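Local coordinates for protein lysyl oxidase (Pichia pastoris, PDB 1W7C) that probably oxidises primary amines, including lysyl side chains, as a copper- and topaquinone-dependent amine oxidase, at residues L146-R156 and Y167-A175. Sequence-based numbering, arbitrary orientation.
Sequences LNKNLNTTIMR and YEDMGCHSA. With NAG (2-acetamido-2-deoxy-beta-D-glucopyranose), chain R.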
loop_
_atom_site.group_PDB
_atom_site.type_symbol
_atom_site.label_atom_id
_atom_site.label_comp_id
_atom_site.label_asym_id
_atom_site.label_seq_id
_atom_site.Cartn_x
_atom_site.Cartn_y
_atom_site.Cartn_z
ATOM N N LEU A 146 11.503 -36.016 25.649
ATOM C CA LEU A 146 10.070 -35.884 25.781
ATOM C C LEU A 146 9.365 -37.228 25.625
ATOM O O LEU A 146 8.464 -37.530 26.385
ATOM C CB LEU A 146 9.523 -34.852 24.794
ATOM C CG LEU A 146 9.853 -33.393 25.118
ATOM C CD1 LEU A 146 9.166 -32.496 24.118
ATOM C CD2 LEU A 146 9.421 -33.031 26.516
ATOM N N ASN A 147 9.791 -38.045 24.680
ATOM C CA ASN A 147 9.183 -39.365 24.509
ATOM C C ASN A 147 9.390 -40.245 25.749
ATOM O O ASN A 147 8.485 -40.952 26.175
ATOM C CB ASN A 147 9.745 -40.037 23.275
ATOM C CG ASN A 147 9.073 -41.372 22.977
ATOM O OD1 ASN A 147 7.869 -41.429 22.663
ATOM N ND2 ASN A 147 9.845 -42.454 23.067
ATOM N N LYS A 148 10.576 -40.147 26.348
ATOM C CA LYS A 148 10.915 -40.890 27.565
ATOM C C LYS A 148 9.961 -40.547 28.722
ATOM O O LYS A 148 9.567 -41.411 29.496
ATOM C CB LYS A 148 12.375 -40.615 27.961
ATOM C CG LYS A 148 12.918 -41.455 29.108
ATOM C CD LYS A 148 14.434 -41.232 29.259
ATOM C CE LYS A 148 15.038 -42.119 30.367
ATOM N NZ LYS A 148 16.496 -42.374 30.136
ATOM N N ASN A 149 9.572 -39.283 28.820
ATOM C CA ASN A 149 8.664 -38.839 29.878
ATOM C C ASN A 149 7.174 -38.987 29.555
ATOM O O ASN A 149 6.375 -39.364 30.420
ATOM C CB ASN A 149 8.977 -37.392 30.247
ATOM C CG ASN A 149 10.191 -37.281 31.123
ATOM O OD1 ASN A 149 10.075 -37.214 32.352
ATOM N ND2 ASN A 149 11.374 -37.301 30.514
ATOM N N LEU A 150 6.801 -38.683 28.318
ATOM C CA LEU A 150 5.389 -38.622 27.928
ATOM C C LEU A 150 4.816 -39.974 27.506
ATOM O O LEU A 150 3.597 -40.137 27.503
ATOM C CB LEU A 150 5.158 -37.575 26.819
ATOM C CG LEU A 150 5.520 -36.137 27.225
ATOM C CD1 LEU A 150 5.387 -35.234 26.012
ATOM C CD2 LEU A 150 4.649 -35.600 28.357
ATOM N N ASN A 151 5.675 -40.946 27.190
ATOM C CA ASN A 151 5.210 -42.260 26.747
ATOM C C ASN A 151 5.301 -43.356 27.822
ATOM O O ASN A 151 5.367 -44.540 27.499
ATOM C CB ASN A 151 5.957 -42.700 25.482
ATOM C CG ASN A 151 5.206 -43.760 24.690
ATOM O OD1 ASN A 151 3.967 -43.750 24.631
ATOM N ND2 ASN A 151 5.964 -44.676 24.069
ATOM N N THR A 152 5.250 -42.971 29.090
ATOM C CA THR A 152 5.132 -43.959 30.171
ATOM C C THR A 152 3.696 -44.470 30.249
ATOM O O THR A 152 2.788 -43.867 29.723
ATOM C CB THR A 152 5.530 -43.362 31.535
ATOM O OG1 THR A 152 4.649 -42.271 31.868
ATOM C CG2 THR A 152 6.932 -42.770 31.490
ATOM N N THR A 153 3.495 -45.580 30.930
ATOM C CA THR A 153 2.154 -46.107 31.117
ATOM C C THR A 153 1.213 -45.046 31.714
ATOM O O THR A 153 0.096 -44.856 31.220
ATOM C CB THR A 153 2.232 -47.353 32.022
ATOM O OG1 THR A 153 3.052 -48.358 31.401
ATOM C CG2 THR A 153 0.868 -48.016 32.182
ATOM N N ILE A 154 1.675 -44.340 32.746
ATOM C CA ILE A 154 0.863 -43.300 33.403
ATOM C C ILE A 154 0.599 -42.106 32.479
ATOM O O ILE A 154 -0.540 -41.678 32.347
ATOM C CB ILE A 154 1.507 -42.834 34.732
ATOM C CG1 ILE A 154 1.433 -43.958 35.770
ATOM C CG2 ILE A 154 0.791 -41.590 35.286
ATOM C CD1 ILE A 154 2.330 -43.745 36.985
ATOM N N MET A 155 1.635 -41.571 31.834
ATOM C CA MET A 155 1.416 -40.407 30.981
ATOM C C MET A 155 0.601 -40.722 29.733
ATOM O O MET A 155 -0.126 -39.864 29.265
ATOM C CB MET A 155 2.723 -39.690 30.642
ATOM C CG MET A 155 3.254 -38.836 31.782
ATOM S SD MET A 155 2.045 -37.646 32.466
ATOM C CE MET A 155 1.697 -36.644 31.014
ATOM N N ARG A 156 0.686 -41.946 29.206
ATOM C CA ARG A 156 -0.170 -42.333 28.082
ATOM C C ARG A 156 -1.637 -42.240 28.505
ATOM O O ARG A 156 -2.469 -41.731 27.758
ATOM C CB ARG A 156 0.163 -43.750 27.595
ATOM C CG ARG A 156 1.461 -43.876 26.833
ATOM C CD ARG A 156 1.797 -45.323 26.465
ATOM N NE ARG A 156 0.779 -45.875 25.575
ATOM C CZ ARG A 156 0.724 -45.653 24.268
ATOM N NH1 ARG A 156 1.656 -44.928 23.673
ATOM N NH2 ARG A 156 -0.257 -46.175 23.546
ATOM N N TYR A 167 -1.465 -41.360 22.599
ATOM C CA TYR A 167 -0.174 -40.742 22.326
ATOM C C TYR A 167 0.256 -40.816 20.859
ATOM O O TYR A 167 0.795 -39.843 20.339
ATOM C CB TYR A 167 0.875 -41.395 23.207
ATOM C CG TYR A 167 2.286 -40.852 23.085
ATOM C CD1 TYR A 167 2.625 -39.601 23.593
ATOM C CD2 TYR A 167 3.297 -41.617 22.507
ATOM C CE1 TYR A 167 3.918 -39.124 23.523
ATOM C CE2 TYR A 167 4.598 -41.148 22.439
ATOM C CZ TYR A 167 4.902 -39.897 22.941
ATOM O OH TYR A 167 6.192 -39.438 22.897
ATOM N N GLU A 168 -0.044 -41.936 20.183
ATOM C CA GLU A 168 0.363 -42.138 18.792
ATOM C C GLU A 168 -0.281 -41.111 17.849
ATOM O O GLU A 168 0.209 -40.886 16.738
ATOM C CB GLU A 168 -0.029 -43.538 18.302
ATOM C CG GLU A 168 0.846 -44.678 18.804
ATOM C CD GLU A 168 0.822 -44.825 20.305
ATOM O OE1 GLU A 168 1.927 -44.863 20.891
ATOM O OE2 GLU A 168 -0.295 -44.893 20.899
ATOM N N ASP A 169 -1.406 -40.531 18.278
ATOM C CA ASP A 169 -2.205 -39.645 17.437
ATOM C C ASP A 169 -1.948 -38.168 17.715
ATOM O O ASP A 169 -2.656 -37.315 17.187
ATOM C CB ASP A 169 -3.705 -39.945 17.645
ATOM C CG ASP A 169 -4.109 -41.289 17.144
ATOM O OD1 ASP A 169 -3.282 -41.958 16.508
ATOM O OD2 ASP A 169 -5.251 -41.745 17.330
ATOM N N MET A 170 -0.954 -37.862 18.542
ATOM C CA MET A 170 -0.564 -36.488 18.829
ATOM C C MET A 170 0.952 -36.336 18.681
ATOM O O MET A 170 1.701 -37.318 18.578
ATOM C CB MET A 170 -1.050 -36.080 20.233
ATOM C CG MET A 170 -0.247 -36.696 21.384
ATOM S SD MET A 170 -0.931 -36.376 22.999
ATOM C CE MET A 170 -2.502 -37.294 22.918
ATOM N N GLY A 171 1.388 -35.091 18.690
ATOM C CA GLY A 171 2.791 -34.772 18.634
ATOM C C GLY A 171 3.114 -33.701 19.652
ATOM O O GLY A 171 2.503 -32.623 19.681
ATOM N N CYS A 172 4.092 -33.987 20.496
ATOM C CA CYS A 172 4.466 -33.082 21.568
ATOM C C CYS A 172 5.828 -32.492 21.232
ATOM O O CYS A 172 6.688 -33.170 20.638
ATOM C CB CYS A 172 4.448 -33.832 22.914
ATOM S SG CYS A 172 2.825 -34.634 23.232
ATOM N N HIS A 173 6.000 -31.225 21.577
ATOM C CA HIS A 173 7.119 -30.414 21.090
ATOM C C HIS A 173 7.324 -29.184 21.995
ATOM O O HIS A 173 6.517 -28.896 22.871
ATOM C CB HIS A 173 6.861 -29.979 19.642
ATOM C CG HIS A 173 5.570 -29.258 19.462
ATOM N ND1 HIS A 173 5.502 -27.902 19.268
ATOM C CD2 HIS A 173 4.290 -29.701 19.475
ATOM C CE1 HIS A 173 4.235 -27.531 19.178
ATOM N NE2 HIS A 173 3.479 -28.604 19.305
ATOM N N SER A 174 8.451 -28.518 21.796
ATOM C CA SER A 174 8.997 -27.533 22.719
ATOM C C SER A 174 8.881 -26.111 22.151
ATOM O O SER A 174 9.059 -25.879 20.955
ATOM C CB SER A 174 10.474 -27.869 22.975
ATOM O OG SER A 174 10.617 -29.122 23.613
ATOM N N ALA A 175 8.660 -25.152 23.043
ATOM C CA ALA A 175 8.556 -23.726 22.704
ATOM C C ALA A 175 9.936 -23.147 22.427
ATOM O O ALA A 175 10.942 -23.588 22.996
ATOM C CB ALA A 175 7.901 -22.969 23.821
HETATM C C1 NAG R . 5.194 -45.633 23.308
HETATM C C2 NAG R . 6.156 -46.079 22.177
HETATM C C3 NAG R . 5.576 -47.241 21.363
HETATM C C4 NAG R . 5.100 -48.342 22.300
HETATM C C5 NAG R . 4.197 -47.770 23.389
HETATM C C6 NAG R . 3.757 -48.886 24.333
HETATM C C7 NAG R . 7.639 -44.449 21.049
HETATM C C8 NAG R . 7.716 -43.389 19.981
HETATM N N2 NAG R . 6.425 -44.955 21.288
HETATM O O3 NAG R . 6.539 -47.779 20.472
HETATM O O4 NAG R . 4.400 -49.336 21.581
HETATM O O5 NAG R . 4.879 -46.757 24.105
HETATM O O6 NAG R . 3.617 -48.388 25.641
HETATM O O7 NAG R . 8.658 -44.788 21.645
HETATM O O HOH W 1 -1.981 -42.624 25.192
#
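N151, an N-glycosylated asparagine in the turn between helices 136-150 and 153-163, meets Y167 in the short 3-10 turn that leads into strand 170-180, the outermost strand of a five-stranded antiparallel sheet, and the junction illustrates how a surface glycan can be rooted in a network of polar side chains. ND2 of N151 carries the sugar through a 1.4 Å bond to C1 of NAG, while CB of N151 lies over one face of the Y167 ring in a CH-pi contact, 4.1 Å from the ring centroid. With CG anti to the backbone N (chi1 -178°), Y167 reaches out to helix 136-150, and its OH donates to OD1 of N147 at 2.6 Å, coming in the carbonyl plane along a lone pair. The other end of the N147 amide serves the sugar, ND2 donating to O7 of NAG at 3.0 Å. CB of L150 approaches the ring obliquely at CE1 of Y167, and CD1 of L150 rests 3.5 Å from CB of C172, whose sulfur is joined to C193 on the neighbouring strand. R156 closes the polar side. Its guanidinium meets the E168 carboxylate end-on, NH1 to OE1 at 2.8 Å and NH2 to OE2 at 2.9 Å, the two planes 33° apart; NH1 also donates to OD1 of N151, nearly in the guanidinium plane. A water accepts from Y167 N and donates to R156 O. A leucine in place of R156 would probably strand the E168 carboxylate without its counter-charge and leave the N151 amide freer to turn. Because NH1 is shared between a charged and a neutral acceptor, the same guanidinium that pairs with E168 probably also steadies the rotation of the N151 amide, and with it the direction in which the glycan leaves the protein.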